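Local coordinates for protein putative aldolase (Bacteroides vulgatus ATCC 8482, PDB 3DXI) that is a putative aldolase whose exact function is unassigned, with a domain folded as an HMGL-like TIM barrel, at residues T236-N239 with K240-L244. Numbering follows the deposited sequence.
Sequences TYLN and KHHGL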
# COMPACT_ATOMS: atom_id res chain seq x y z
N THR A 236 -1.79 10.61 -8.39
CA THR A 236 -1.40 11.54 -7.34
C THR A 236 0.12 11.58 -7.22
O THR A 236 0.71 12.66 -7.17
CB THR A 236 -2.01 11.14 -5.98
OG1 THR A 236 -3.42 11.33 -6.02
CG2 THR A 236 -1.43 12.00 -4.87
N TYR A 237 0.75 10.41 -7.20
CA TYR A 237 2.20 10.32 -7.09
C TYR A 237 2.91 10.99 -8.27
O TYR A 237 3.84 11.77 -8.08
CB TYR A 237 2.65 8.86 -7.02
CG TYR A 237 4.10 8.71 -6.58
CD1 TYR A 237 4.42 8.55 -5.23
CD2 TYR A 237 5.15 8.79 -7.50
CE1 TYR A 237 5.74 8.47 -4.80
CE2 TYR A 237 6.48 8.71 -7.08
CZ TYR A 237 6.76 8.55 -5.73
OH TYR A 237 8.06 8.48 -5.28
N LEU A 238 2.46 10.67 -9.49
CA LEU A 238 3.06 11.24 -10.69
C LEU A 238 2.86 12.75 -10.78
O LEU A 238 3.72 13.46 -11.30
CB LEU A 238 2.48 10.57 -11.94
CG LEU A 238 2.74 9.06 -12.10
CD1 LEU A 238 2.08 8.54 -13.37
CD2 LEU A 238 4.24 8.79 -12.12
N ASN A 239 1.74 13.25 -10.27
CA ASN A 239 1.49 14.69 -10.31
C ASN A 239 2.52 15.43 -9.47
O ASN A 239 2.99 16.51 -9.85
CB ASN A 239 0.08 15.01 -9.81
CG ASN A 239 -0.15 16.50 -9.60
OD1 ASN A 239 -0.00 17.01 -8.48
ND2 ASN A 239 -0.49 17.21 -10.67
N LYS A 240 2.90 14.84 -8.35
CA LYS A 240 3.89 15.43 -7.46
C LYS A 240 5.34 15.21 -7.90
O LYS A 240 6.13 16.15 -8.00
CB LYS A 240 3.72 14.87 -6.04
CG LYS A 240 4.85 15.23 -5.08
CD LYS A 240 4.96 16.73 -4.88
CE LYS A 240 6.08 17.05 -3.91
NZ LYS A 240 6.24 18.52 -3.72
N HIS A 241 5.69 13.96 -8.18
CA HIS A 241 7.06 13.59 -8.55
C HIS A 241 7.45 13.54 -10.02
O HIS A 241 8.63 13.51 -10.34
CB HIS A 241 7.40 12.25 -7.90
CG HIS A 241 7.34 12.28 -6.40
ND1 HIS A 241 8.33 12.84 -5.63
CD2 HIS A 241 6.39 11.85 -5.54
CE1 HIS A 241 8.00 12.74 -4.35
NE2 HIS A 241 6.82 12.14 -4.27
N HIS A 242 6.47 13.53 -10.92
CA HIS A 242 6.80 13.47 -12.34
C HIS A 242 6.20 14.60 -13.16
O HIS A 242 6.23 14.55 -14.38
CB HIS A 242 6.37 12.12 -12.91
CG HIS A 242 7.16 10.96 -12.39
ND1 HIS A 242 7.24 10.65 -11.05
CD2 HIS A 242 7.95 10.06 -13.03
CE1 HIS A 242 8.03 9.60 -10.89
NE2 HIS A 242 8.48 9.23 -12.07
N GLY A 243 5.66 15.61 -12.49
CA GLY A 243 5.07 16.74 -13.18
C GLY A 243 3.87 16.44 -14.05
O GLY A 243 3.59 17.16 -15.00
N LEU A 244 3.14 15.37 -13.74
CA LEU A 244 1.97 15.02 -14.53
C LEU A 244 0.76 15.86 -14.14
O LEU A 244 0.33 15.83 -12.99
CB LEU A 244 1.61 13.53 -14.34
CG LEU A 244 0.50 12.97 -15.23
CD1 LEU A 244 0.99 12.93 -16.67
CD2 LEU A 244 0.11 11.57 -14.77
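Leu238 O at the C-terminal end of helix 231-241 takes two amides from opposite faces of its carbonyl plane: His242 N at 2.8 Å, four residues on, and Leu244 N at 3.2 Å, six residues on, after Gly243 has turned the chain with a left-handed backbone conformation. One residue earlier, His241 N meets Tyr237 O in an almost straight helical bond of 2.9 Å. Two of the side-chain pairs, Tyr237-His241 and Leu238-His242, keep the i, i+4 spacing. Tyr237 and His241 form an offset stack, planes at 30°, with His241 CD2 lying 3.3 Å from Tyr237 CZ; Tyr237 reaches it with CG anti to its own nitrogen (chi1 -166°). Helix 231-241 follows the last strand of the closed eight-stranded (βα)8 barrel, and here Tyr237 and Leu238 pack on helix 200-209. Leu238 CD2 makes a CH-pi contact over one face of the His242 ring, 3.8 Å from its centroid, while Asp209 on that neighbouring helix holds His242 NE2 and the buried ND1 has no partner. Leu238 CB also touches Leu244 CD2. Across the turn, Asn239 ND2 donates to Leu244 O at 2.8 Å, the acceptor tilted 21° from the amide plane, and Asn239 CA approaches the same oxygen to 3.1 Å.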